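Local coordinates for ProQ/FinO domain-containing protein (Neisseria meningitidis, PDB 3MW6) that probably binds RNA, as a member of the FinO family of RNA chaperones, at residues 31-34 with 35-39; 23-26 with 27-31; 69-72 with 73-77; 57-60 with 61-64; 14-17 with 18-21. One frame throughout, in Å; residues are numbered along the deposited sequence. Where two conformers were deposited one is given.

Contact 1 (31-34 with 35-39); sequences ADHI and YGKYD
Ile34 and Tyr38, one helical turn apart, form the tightly packed side of this contact. The methylene CG1 of Ile34 faces CD1 of the Tyr38 ring at 4.3 Å. The same ring also lies close to the backbone: Tyr38 CD1 is 3.7 Å from Ile34 O, which also accepts the hydrogen bond of Tyr38 N at 3.0 Å. Ile34 is buried, and Leu55 of helix 51-58 and Leu59 of the following loop close over it. Tyr38 also packs on Leu55, and CG of Lys37 sits over the centre of one face of its ring.

This is the C-terminal end of helix 23-37 in the ProQ/FinO domain. Tyr38 is the first residue to leave helical backbone angles, and it is also the N-cap residue of helix 39-42. The last turns are held by i to i+4 bonds. Tyr35 N bonds to Ala31 O at 2.8 Å. His33 O takes Lys37 N at 2.8 Å and a weak second bond from Gly36 N. The Tyr35 hydroxyl leaves the contact and bonds to ND1 of His74.

The looser side carries His33 and Lys37. Their side chains run alongside each other and point the same way. In both, CG is anti to the backbone N (chi1 -180° and 171°), and this swings ring and chain toward the C-terminal end of the helix. Lys37 CD comes within 3.7 Å of His33 NE2. Leu59 packs on His33, and NE2 is buried with no polar partner in the model. It is Lys37 that is exposed to solvent; its extended chain leaves NZ 4.7 Å from His33 NE2.

Contact 2 (23-26 with 27-31); sequences KKKQ and TEMIA
Thr27 OG1 bonds to the carbonyl O of Lys23, one turn back, at 2.7 Å. The backbone N of Thr27 bonds to the same oxygen at 3.0 Å. The two donors come from opposite faces of the carbonyl plane, so Lys23 O is gripped twice. This is the first full turn of helix 23-37 in the ProQ/FinO domain, and the threonine folds back on it in the usual i to i-4 way. OG1 is beside the backbone N (chi1 -57°), which brings it over the preceding turn.

The next contacts are mostly with aliphatic carbons. Gln26 CG touches CD1 of Ile30 at 3.9 Å. The selenium of Met29, a selenomethionine, lies 4.0 Å from Lys25 CG, and the two side chains cross at about a right angle. Glu28 stretches back toward two lysines. Its OE2 approaches Lys24 CE, and its OE1 faces Lys25 CD. Neither ammonium group reaches it: Lys24 NZ stays 4.7 Å from OE2. The opposite charges probably attract each other loosely at this exposed surface.

Further out, other parts of the fold pack on this side of the helix. The amide of buried Gln26 is held at both ends, with OE1 bonded to Asp63 N and NE2 to Thr20 O. Leu66 of helix 64-76 packs on Gln26 and on Ile30, which is also buried, and Val70 packs on Thr27. Tyr62 lies against Gln26, Met29 and Ile30. Within the helix, Ile30 also presses on the backbone: its CG1 is 3.0 Å from Gln26 O.

Contact 3 (69-72 with 73-77); sequences RVLA and NHCRR
The guanidinium group of Arg76 lies with one face over Ala72 O, which is 3.7 Å above the plane and over its centre. At the edge, in the guanidinium plane, is Asn73 OD1. Arg76 NH2 donates to this oxygen at 3.0 Å, with an N-H...O angle of 157°. The nitrogen stands above the amide's carbonyl plane, not on a lone pair. A bend at chi3 (-110°) folds the arginine back along the last turn of helix 64-76, in the ProQ/FinO domain. NH1 thereby comes close to Ala72 CB. Asn111 of the second subunit packs on Arg76.

The other flat group is the His74 imidazole. It points into the core, where Phe44 stacks on it and Phe41 meets it edge-to-face, and the bond of its ND1 to Tyr35 probably sets the turn of the ring. Across the contact His74 gives mainly its CB, close to Leu71 O.

Regular helical bonds join the backbones. Asn73 N reaches Arg69 O at 2.9 Å, and His74 N reaches Val70 O at the same length. Val70 faces helix 23-37 and packs on Ile30 and Ala31. Leu71 packs on Leu47 and on Ile51 of helix 51-58. Its branch CD1 also touches the sulfur of Cys75, at 4.0 Å from SG.

Contact 4 (57-60 with 61-64); sequences AALP and QYDA
Gln61 curls back over the Leu59-Pro60 peptide. Its CB lies 3.7 Å from Pro60 C. CG takes the crowded position between the backbone N and the carbonyl carbon (chi1 70°) and rests over one face of the neighbouring Tyr62 ring, offset toward the rim. The chain then bends at chi2 (-82°). This brings CD to 4.0 Å from Leu59 CA. At the tip OE1 meets Leu59 C at 3.0 Å and Pro60 CD at 3.3 Å. Pro60 N is equally near, but as a proline nitrogen it has no hydrogen to give. The amide oxygen therefore lies against the peptide without a hydrogen bond to it.

The backbone beneath is a type I beta turn from Leu59 to Tyr62. It leads from the end of helix 51-58 toward helix 64-76, in the ProQ/FinO domain. The turn's own bond, Tyr62 N to Leu59 O, is weak at 3.4 Å. A water lies 2.7 Å from Leu59 O and 2.8 Å from Tyr62 O, near both ends of the turn.

On the inner side Leu59 CB meets the edge of the Tyr62 ring, near its plane, at 4.0 Å from CD2. Both residues pack on Ile67 of helix 64-76.

Contact 5 (14-17 with 18-21); sequences LKSA and VQTM
Thr20 makes the main side-chain hydrogen bond here. Its OG1 donates to Ala17 O at 2.7 Å, lying in the carbonyl plane and on a lone pair. The hydroxyl gets there because OG1 sits between the backbone N and the carbonyl carbon (chi1 71°). The same torsion turns the methyl CG2 toward Ser16 O, 2.9 Å away.

Backbone bonds make up the second group. They belong to the C-terminal end of helix 9-19, which lies ahead of helix 23-37. Val18 N bonds to Leu14 O at 2.9 Å. Gln19 N bonds to Lys15 O at 3.0 Å. Thr20 N bonds to Ser16 O, and makes a weak second bond to Ala17 O.

Apolar contact is slight. Leu14 CD1 meets Val18 CG2 at 4.1 Å, on an exposed side of the helix. Val18 CG2 is also 3.4 Å from Leu14 O.

Packing between helices is a separate matter. Gln19 packs on Lys25 and Met29 of helix 23-37, and Met29 touches Thr20 as well.

Ala17 O thus receives both the hydroxyl and a weak backbone bond from Thr20. The side chain of Thr20 takes part in satisfying a carbonyl near the helix end. Thr20, whose own carbonyl also meets helix 23-37, ties this turn to it.

How the contacts relate
All five contacts are local, between adjoining segments, so none closes a long loop and none nests in or crosses another; contacts 1 and 2 share Ala31. From the N terminus, contact 5 ends helix 9-19. Contact 2 opens helix 23-37 and contact 1 finishes it. Contact 4 is the turn after helix 51-58, and contact 3 ends helix 64-76. Helix 23-37 ties them together. Its first half touches contact 5 and contact 4 through Gln26, and contact 3 where Thr27 and Ile30 meet Val70. Its second half meets contact 4 at Leu59 and contact 3 at His74. Contacts 3 and 5 lie farthest apart, with centres about 23 Å from each other.

Contact 1 (31-34 with 35-39)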
loop_
_atom_site.group_PDB
_atom_site.type_symbol
_atom_site.label_atom_id
_atom_site.label_comp_id
_atom_site.label_asym_id
_atom_site.label_seq_id
_atom_site.Cartn_x
_atom_site.Cartn_y
_atom_site.Cartn_z
ATOM N N ALA A 31 -6.725 15.017 11.899
ATOM C CA ALA A 31 -5.479 15.122 11.154
ATOM C C ALA A 31 -4.431 15.848 11.983
ATOM O O ALA A 31 -3.313 15.357 12.144
ATOM C CB ALA A 31 -5.715 15.841 9.817
ATOM N N ASP A 32 -4.800 17.000 12.541
ATOM C CA ASP A 32 -3.876 17.752 13.406
ATOM C C ASP A 32 -3.438 16.905 14.598
ATOM O O ASP A 32 -2.258 16.852 14.936
ATOM C CB ASP A 32 -4.499 19.064 13.892
ATOM C CG ASP A 32 -4.730 20.063 12.766
ATOM O OD1 ASP A 32 -4.242 19.843 11.628
ATOM O OD2 ASP A 32 -5.413 21.078 13.028
ATOM N N HIS A 33 -4.380 16.221 15.231
ATOM C CA HIS A 33 -3.995 15.327 16.313
ATOM C C HIS A 33 -2.942 14.324 15.835
ATOM O O HIS A 33 -1.872 14.207 16.413
ATOM C CB HIS A 33 -5.203 14.589 16.910
ATOM C CG HIS A 33 -4.832 13.663 18.027
ATOM N ND1 HIS A 33 -4.780 14.069 19.341
ATOM C CD2 HIS A 33 -4.435 12.368 18.020
ATOM C CE1 HIS A 33 -4.390 13.060 20.099
ATOM N NE2 HIS A 33 -4.177 12.014 19.323
ATOM N N ILE A 34 -3.247 13.618 14.754
ATOM C CA ILE A 34 -2.404 12.527 14.279
ATOM C C ILE A 34 -1.022 12.974 13.800
ATOM O O ILE A 34 -0.012 12.349 14.134
ATOM C CB ILE A 34 -3.123 11.723 13.164
ATOM C CG1 ILE A 34 -4.037 10.661 13.787
ATOM C CG2 ILE A 34 -2.132 11.101 12.226
ATOM C CD1 ILE A 34 -5.082 10.141 12.829
ATOM N N TYR A 35 -0.966 14.032 12.998
ATOM C CA TYR A 35 0.324 14.512 12.510
ATOM C C TYR A 35 1.127 15.175 13.621
ATOM O O TYR A 35 2.346 15.266 13.530
ATOM C CB TYR A 35 0.155 15.502 11.352
ATOM C CG TYR A 35 -0.196 14.852 10.041
ATOM C CD1 TYR A 35 -1.454 15.023 9.480
ATOM C CD2 TYR A 35 0.726 14.064 9.366
ATOM C CE1 TYR A 35 -1.790 14.437 8.278
ATOM C CE2 TYR A 35 0.397 13.474 8.161
ATOM C CZ TYR A 35 -0.869 13.665 7.626
ATOM O OH TYR A 35 -1.215 13.083 6.434
ATOM N N GLY A 36 0.432 15.642 14.656
ATOM C CA GLY A 36 1.070 16.309 15.779
ATOM C C GLY A 36 1.636 15.306 16.764
ATOM O O GLY A 36 2.746 15.474 17.255
ATOM N N LYS A 37 0.890 14.239 17.022
ATOM C CA LYS A 37 1.286 13.263 18.028
ATOM C C LYS A 37 2.171 12.118 17.522
ATOM O O LYS A 37 3.047 11.646 18.243
ATOM C CB LYS A 37 0.052 12.681 18.717
ATOM C CG LYS A 37 0.391 11.511 19.621
ATOM C CD LYS A 37 -0.797 11.090 20.456
ATOM C CE LYS A 37 -0.406 9.990 21.424
ATOM N NZ LYS A 37 -1.461 9.783 22.450
ATOM N N TYR A 38 1.944 11.661 16.295
ATOM C CA TYR A 38 2.586 10.432 15.828
ATOM C C TYR A 38 3.658 10.697 14.800
ATOM O O TYR A 38 3.362 11.144 13.700
ATOM C CB TYR A 38 1.547 9.461 15.239
ATOM C CG TYR A 38 0.556 8.983 16.255
ATOM C CD1 TYR A 38 -0.772 9.366 16.183
ATOM C CD2 TYR A 38 0.954 8.178 17.322
ATOM C CE1 TYR A 38 -1.690 8.941 17.129
ATOM C CE2 TYR A 38 0.042 7.749 18.273
ATOM C CZ TYR A 38 -1.279 8.135 18.162
ATOM O OH TYR A 38 -2.200 7.728 19.088
ATOM N N ASP A 39 4.902 10.386 15.148
ATOM C CA ASP A 39 6.008 10.551 14.217
ATOM C C ASP A 39 5.884 9.714 12.929
ATOM O O ASP A 39 6.312 10.162 11.869
ATOM C CB ASP A 39 7.349 10.297 14.913
ATOM C CG ASP A 39 7.921 11.559 15.541
ATOM O OD1 ASP A 39 8.912 12.096 14.994
ATOM O OD2 ASP A 39 7.369 12.026 16.566
#

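Contact 2 (23-26 with 27-31)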
loop_
_atom_site.group_PDB
_atom_site.type_symbol
_atom_site.label_atom_id
_atom_site.label_comp_id
_atom_site.label_asym_id
_atom_site.label_seq_id
_atom_site.Cartn_x
_atom_site.Cartn_y
_atom_site.Cartn_z
ATOM N N LYS A 23 -18.536 17.476 10.819
ATOM C CA LYS A 23 -17.738 16.481 10.104
ATOM C C LYS A 23 -16.445 17.093 9.553
ATOM O O LYS A 23 -15.350 16.541 9.700
ATOM C CB LYS A 23 -18.567 15.898 8.947
ATOM C CG LYS A 23 -18.317 14.424 8.646
ATOM C CD LYS A 23 -19.304 13.873 7.610
ATOM C CE LYS A 23 -18.897 14.218 6.176
ATOM N NZ LYS A 23 -19.855 13.668 5.167
ATOM N N LYS A 24 -16.585 18.238 8.893
ATOM C CA LYS A 24 -15.429 18.947 8.361
ATOM C C LYS A 24 -14.482 19.360 9.495
ATOM O O LYS A 24 -13.260 19.254 9.378
ATOM C CB LYS A 24 -15.874 20.183 7.579
ATOM C CG LYS A 24 -14.783 21.228 7.445
ATOM C CD LYS A 24 -15.202 22.373 6.546
ATOM C CE LYS A 24 -14.005 23.252 6.210
ATOM N NZ LYS A 24 -14.285 24.151 5.056
ATOM N N LYS A 25 -15.054 19.830 10.597
ATOM C CA LYS A 25 -14.245 20.268 11.720
ATOM C C LYS A 25 -13.621 19.075 12.450
ATOM O O LYS A 25 -12.435 19.112 12.789
ATOM C CB LYS A 25 -15.060 21.153 12.664
ATOM C CG LYS A 25 -14.280 21.668 13.874
ATOM C CD LYS A 25 -13.142 22.609 13.484
ATOM C CE LYS A 25 -12.392 23.086 14.734
ATOM N NZ LYS A 25 -11.416 24.187 14.464
ATOM N N GLN A 26 -14.392 18.006 12.662
ATOM C CA GLN A 26 -13.815 16.797 13.261
ATOM C C GLN A 26 -12.647 16.235 12.431
ATOM O O GLN A 26 -11.659 15.740 12.982
ATOM C CB GLN A 26 -14.860 15.700 13.505
ATOM C CG GLN A 26 -14.242 14.525 14.265
ATOM C CD GLN A 26 -15.236 13.466 14.712
ATOM O OE1 GLN A 26 -14.835 12.352 15.063
ATOM N NE2 GLN A 26 -16.536 13.805 14.719
ATOM N N THR A 27 -12.764 16.325 11.106
ATOM C CA THR A 27 -11.718 15.837 10.194
ATOM C C THR A 27 -10.403 16.629 10.272
ATOM O O THR A 27 -9.321 16.046 10.256
ATOM C CB THR A 27 -12.213 15.804 8.744
ATOM O OG1 THR A 27 -13.381 14.977 8.671
ATOM C CG2 THR A 27 -11.138 15.240 7.826
ATOM N N GLU A 28 -10.490 17.950 10.360
ATOM C CA GLU A 28 -9.296 18.743 10.587
ATOM C C GLU A 28 -8.689 18.407 11.946
ATOM O O GLU A 28 -7.472 18.284 12.070
ATOM C CB GLU A 28 -9.608 20.232 10.507
ATOM C CG GLU A 28 -9.832 20.725 9.100
ATOM C CD GLU A 28 -10.642 22.000 9.062
ATOM O OE1 GLU A 28 -10.933 22.543 10.149
ATOM O OE2 GLU A 28 -10.995 22.453 7.950
HETATM N N MSE A 29 -9.528 18.254 12.966
HETATM C CA MSE A 29 -9.014 18.003 14.312
HETATM C C MSE A 29 -8.267 16.673 14.367
HETATM O O MSE A 29 -7.247 16.551 15.064
HETATM C CB MSE A 29 -10.140 18.012 15.360
HETATM C CG MSE A 29 -10.801 19.371 15.629
HETATM SE SE MSE A 29 -12.557 19.187 16.505
HETATM C CE MSE A 29 -11.937 18.736 18.316
ATOM N N ILE A 30 -8.776 15.680 13.634
ATOM C CA ILE A 30 -8.202 14.339 13.667
ATOM C C ILE A 30 -6.826 14.335 13.032
ATOM O O ILE A 30 -5.883 13.733 13.557
ATOM C CB ILE A 30 -9.080 13.316 12.940
ATOM C CG1 ILE A 30 -10.388 13.118 13.709
ATOM C CG2 ILE A 30 -8.345 11.993 12.813
ATOM C CD1 ILE A 30 -11.381 12.214 13.020
ATOM N N ALA A 31 -6.725 15.017 11.899
ATOM C CA ALA A 31 -5.479 15.122 11.154
ATOM C C ALA A 31 -4.431 15.848 11.983
ATOM O O ALA A 31 -3.313 15.357 12.144
ATOM C CB ALA A 31 -5.715 15.841 9.817
#

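Contact 3 (69-72 with 73-77)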
loop_
_atom_site.group_PDB
_atom_site.type_symbol
_atom_site.label_atom_id
_atom_site.label_comp_id
_atom_site.label_asym_id
_atom_site.label_seq_id
_atom_site.Cartn_x
_atom_site.Cartn_y
_atom_site.Cartn_z
ATOM N N ARG A 69 -11.175 8.025 6.992
ATOM C CA ARG A 69 -11.106 9.021 5.929
ATOM C C ARG A 69 -9.765 9.769 5.958
ATOM O O ARG A 69 -9.118 9.950 4.932
ATOM C CB ARG A 69 -12.278 10.004 6.078
ATOM C CG ARG A 69 -12.524 10.894 4.874
ATOM C CD ARG A 69 -13.517 12.021 5.179
ATOM N NE ARG A 69 -14.917 11.608 5.083
ATOM C CZ ARG A 69 -15.945 12.451 5.142
ATOM N NH1 ARG A 69 -15.728 13.753 5.288
ATOM N NH2 ARG A 69 -17.188 11.999 5.056
ATOM N N VAL A 70 -9.359 10.215 7.143
ATOM C CA VAL A 70 -8.076 10.913 7.301
ATOM C C VAL A 70 -6.919 9.989 6.928
ATOM O O VAL A 70 -6.024 10.356 6.168
ATOM C CB VAL A 70 -7.897 11.434 8.734
ATOM C CG1 VAL A 70 -6.474 11.988 8.930
ATOM C CG2 VAL A 70 -8.945 12.501 9.029
ATOM N N LEU A 71 -6.970 8.768 7.435
ATOM C CA LEU A 71 -5.997 7.773 7.065
ATOM C C LEU A 71 -5.934 7.564 5.544
ATOM O O LEU A 71 -4.832 7.478 4.977
ATOM C CB LEU A 71 -6.279 6.463 7.790
ATOM C CG LEU A 71 -5.315 5.370 7.349
ATOM C CD1 LEU A 71 -3.844 5.767 7.683
ATOM C CD2 LEU A 71 -5.698 4.046 7.976
ATOM N N ALA A 72 -7.093 7.496 4.879
ATOM C CA ALA A 72 -7.105 7.237 3.434
ATOM C C ALA A 72 -6.573 8.437 2.650
ATOM O O ALA A 72 -5.882 8.268 1.645
ATOM C CB ALA A 72 -8.521 6.827 2.925
ATOM N N ASN A 73 -6.895 9.643 3.112
ATOM C CA ASN A 73 -6.277 10.863 2.586
ATOM C C ASN A 73 -4.756 10.817 2.691
ATOM O O ASN A 73 -4.031 11.223 1.778
ATOM C CB ASN A 73 -6.765 12.085 3.363
ATOM C CG ASN A 73 -8.062 12.650 2.816
ATOM O OD1 ASN A 73 -8.191 12.870 1.614
ATOM N ND2 ASN A 73 -9.020 12.914 3.703
ATOM N N HIS A 74 -4.273 10.331 3.824
ATOM C CA HIS A 74 -2.842 10.319 4.069
ATOM C C HIS A 74 -2.151 9.351 3.112
ATOM O O HIS A 74 -1.139 9.678 2.519
ATOM C CB HIS A 74 -2.568 9.935 5.516
ATOM C CG HIS A 74 -1.127 9.687 5.806
ATOM N ND1 HIS A 74 -0.276 10.679 6.251
ATOM C CD2 HIS A 74 -0.385 8.559 5.728
ATOM C CE1 HIS A 74 0.926 10.168 6.434
ATOM N NE2 HIS A 74 0.886 8.884 6.129
ATOM N N CYS A 75 -2.713 8.165 2.936
ATOM C CA CYS A 75 -2.095 7.170 2.063
ATOM C C CYS A 75 -2.192 7.468 0.572
ATOM O O CYS A 75 -1.561 6.781 -0.232
ATOM C CB CYS A 75 -2.639 5.772 2.379
ATOM S SG CYS A 75 -2.169 5.260 4.085
ATOM N N ARG A 76 -2.968 8.491 0.205
ATOM C CA ARG A 76 -3.129 8.886 -1.198
ATOM C C ARG A 76 -2.101 9.933 -1.589
ATOM O O ARG A 76 -1.848 10.154 -2.776
ATOM C CB ARG A 76 -4.528 9.451 -1.454
ATOM C CG ARG A 76 -5.515 8.440 -1.989
ATOM C CD ARG A 76 -6.800 9.102 -2.470
ATOM N NE ARG A 76 -7.922 8.804 -1.591
ATOM C CZ ARG A 76 -8.407 9.656 -0.696
ATOM N NH1 ARG A 76 -9.424 9.297 0.072
ATOM N NH2 ARG A 76 -7.878 10.870 -0.575
ATOM N N ARG A 77 -1.519 10.589 -0.590
ATOM C CA ARG A 77 -0.553 11.635 -0.862
ATOM C C ARG A 77 0.678 11.076 -1.557
ATOM O O ARG A 77 1.150 9.992 -1.235
ATOM C CB ARG A 77 -0.184 12.378 0.426
ATOM C CG ARG A 77 -1.401 13.020 1.074
ATOM C CD ARG A 77 -1.081 13.715 2.368
ATOM N NE ARG A 77 -0.103 14.780 2.187
ATOM C CZ ARG A 77 0.273 15.622 3.147
ATOM N NH1 ARG A 77 -0.264 15.527 4.365
ATOM N NH2 ARG A 77 1.180 16.560 2.890
#

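Contact 4 (57-60 with 61-64)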
loop_
_atom_site.group_PDB
_atom_site.type_symbol
_atom_site.label_atom_id
_atom_site.label_comp_id
_atom_site.label_asym_id
_atom_site.label_seq_id
_atom_site.Cartn_x
_atom_site.Cartn_y
_atom_site.Cartn_z
ATOM N N ALA A 57 -8.734 2.527 18.085
ATOM C CA ALA A 57 -8.606 2.169 19.484
ATOM C C ALA A 57 -7.961 3.296 20.307
ATOM O O ALA A 57 -8.384 3.564 21.428
ATOM C CB ALA A 57 -7.820 0.876 19.615
ATOM N N ALA A 58 -6.961 3.975 19.748
ATOM C CA ALA A 58 -6.248 5.022 20.492
ATOM C C ALA A 58 -6.995 6.362 20.540
ATOM O O ALA A 58 -6.696 7.223 21.372
ATOM C CB ALA A 58 -4.834 5.229 19.907
ATOM N N LEU A 59 -7.948 6.547 19.632
ATOM C CA LEU A 59 -8.686 7.806 19.543
ATOM C C LEU A 59 -10.190 7.599 19.712
ATOM O O LEU A 59 -10.945 7.742 18.752
ATOM C CB LEU A 59 -8.425 8.492 18.198
ATOM C CG LEU A 59 -6.980 8.687 17.741
ATOM C CD1 LEU A 59 -6.949 9.390 16.390
ATOM C CD2 LEU A 59 -6.228 9.478 18.759
ATOM N N PRO A 60 -10.636 7.266 20.933
ATOM C CA PRO A 60 -12.075 7.035 21.095
ATOM C C PRO A 60 -12.877 8.340 21.053
ATOM O O PRO A 60 -14.092 8.305 20.866
ATOM C CB PRO A 60 -12.176 6.355 22.465
ATOM C CG PRO A 60 -10.922 6.745 23.181
ATOM C CD PRO A 60 -9.866 6.874 22.123
ATOM N N GLN A 61 -12.199 9.472 21.197
ATOM C CA GLN A 61 -12.875 10.773 21.177
ATOM C C GLN A 61 -13.296 11.224 19.774
ATOM O O GLN A 61 -13.790 12.339 19.600
ATOM C CB GLN A 61 -12.010 11.859 21.843
ATOM C CG GLN A 61 -10.759 12.264 21.074
ATOM C CD GLN A 61 -9.587 11.322 21.303
ATOM O OE1 GLN A 61 -9.738 10.098 21.308
ATOM N NE2 GLN A 61 -8.412 11.892 21.499
ATOM N N TYR A 62 -13.092 10.354 18.786
ATOM C CA TYR A 62 -13.322 10.677 17.388
ATOM C C TYR A 62 -14.028 9.519 16.688
ATOM O O TYR A 62 -13.840 8.357 17.060
ATOM C CB TYR A 62 -11.993 10.963 16.668
ATOM C CG TYR A 62 -11.270 12.216 17.110
ATOM C CD1 TYR A 62 -11.916 13.450 17.142
ATOM C CD2 TYR A 62 -9.924 12.168 17.469
ATOM C CE1 TYR A 62 -11.234 14.607 17.541
ATOM C CE2 TYR A 62 -9.234 13.305 17.852
ATOM C CZ TYR A 62 -9.890 14.521 17.890
ATOM O OH TYR A 62 -9.189 15.642 18.278
ATOM N N ASP A 63 -14.821 9.841 15.668
ATOM C CA ASP A 63 -15.592 8.840 14.927
ATOM C C ASP A 63 -14.693 7.970 14.071
ATOM O O ASP A 63 -13.901 8.491 13.280
ATOM C CB ASP A 63 -16.638 9.524 14.037
ATOM C CG ASP A 63 -17.684 10.268 14.847
ATOM O OD1 ASP A 63 -18.181 9.692 15.834
ATOM O OD2 ASP A 63 -18.007 11.426 14.506
ATOM N N ALA A 64 -14.818 6.652 14.229
ATOM C CA ALA A 64 -14.028 5.693 13.448
ATOM C C ALA A 64 -14.081 5.976 11.955
ATOM O O ALA A 64 -13.104 5.769 11.244
ATOM C CB ALA A 64 -14.485 4.261 13.715
HETATM O O HOH W 1 -12.512 5.909 17.458
#

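Contact 5 (14-17 with 18-21)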
loop_
_atom_site.group_PDB
_atom_site.type_symbol
_atom_site.label_atom_id
_atom_site.label_comp_id
_atom_site.label_asym_id
_atom_site.label_seq_id
_atom_site.Cartn_x
_atom_site.Cartn_y
_atom_site.Cartn_z
ATOM N N LEU A 14 -15.549 20.212 26.785
ATOM C CA LEU A 14 -16.907 20.475 26.319
ATOM C C LEU A 14 -16.814 21.150 24.958
ATOM O O LEU A 14 -17.404 20.678 23.977
ATOM C CB LEU A 14 -17.666 21.340 27.320
ATOM C CG LEU A 14 -19.162 21.653 27.144
ATOM C CD1 LEU A 14 -19.396 22.897 26.275
ATOM C CD2 LEU A 14 -19.958 20.445 26.619
ATOM N N LYS A 15 -16.039 22.235 24.890
ATOM C CA LYS A 15 -15.816 22.934 23.625
ATOM C C LYS A 15 -15.355 22.010 22.504
ATOM O O LYS A 15 -15.880 22.075 21.393
ATOM C CB LYS A 15 -14.857 24.115 23.793
ATOM C CG LYS A 15 -15.555 25.362 24.334
ATOM C CD LYS A 15 -14.703 26.124 25.335
ATOM C CE LYS A 15 -15.584 26.878 26.328
ATOM N NZ LYS A 15 -16.608 25.982 26.961
ATOM N N SER A 16 -14.388 21.148 22.791
ATOM C CA SER A 16 -13.947 20.165 21.808
ATOM C C SER A 16 -15.058 19.232 21.343
ATOM O O SER A 16 -15.206 19.003 20.140
ATOM C CB SER A 16 -12.790 19.341 22.352
ATOM O OG SER A 16 -11.619 20.128 22.350
ATOM N N ALA A 17 -15.810 18.674 22.290
ATOM C CA ALA A 17 -16.913 17.770 21.953
ATOM C C ALA A 17 -17.888 18.473 21.039
ATOM O O ALA A 17 -18.257 17.941 20.002
ATOM C CB ALA A 17 -17.634 17.279 23.209
ATOM N N VAL A 18 -18.300 19.678 21.423
ATOM C CA VAL A 18 -19.214 20.469 20.601
ATOM C C VAL A 18 -18.668 20.640 19.187
ATOM O O VAL A 18 -19.394 20.487 18.207
ATOM C CB VAL A 18 -19.429 21.871 21.178
ATOM C CG1 VAL A 18 -20.038 22.796 20.108
ATOM C CG2 VAL A 18 -20.276 21.820 22.454
ATOM N N GLN A 19 -17.389 20.977 19.080
ATOM C CA GLN A 19 -16.759 21.165 17.774
ATOM C C GLN A 19 -16.778 19.898 16.917
ATOM O O GLN A 19 -16.871 19.981 15.698
ATOM C CB GLN A 19 -15.319 21.663 17.936
ATOM C CG GLN A 19 -15.199 23.161 18.080
ATOM C CD GLN A 19 -13.794 23.588 18.474
ATOM O OE1 GLN A 19 -13.021 22.797 19.020
ATOM N NE2 GLN A 19 -13.455 24.845 18.193
ATOM N N THR A 20 -16.691 18.727 17.547
ATOM C CA THR A 20 -16.611 17.473 16.791
ATOM C C THR A 20 -17.919 17.118 16.083
ATOM O O THR A 20 -17.951 16.193 15.279
ATOM C CB THR A 20 -16.202 16.270 17.678
ATOM O OG1 THR A 20 -17.285 15.936 18.541
ATOM C CG2 THR A 20 -14.971 16.592 18.524
HETATM N N MSE A 21 -18.989 17.845 16.392
HETATM C CA MSE A 21 -20.287 17.630 15.756
HETATM C C MSE A 21 -20.240 17.993 14.275
HETATM O O MSE A 21 -21.080 17.558 13.490
HETATM C CB MSE A 21 -21.379 18.455 16.442
HETATM C CG MSE A 21 -21.650 18.087 17.887
HETATM SE SE MSE A 21 -22.337 16.282 18.115
HETATM C CE MSE A 21 -20.688 15.237 18.220
#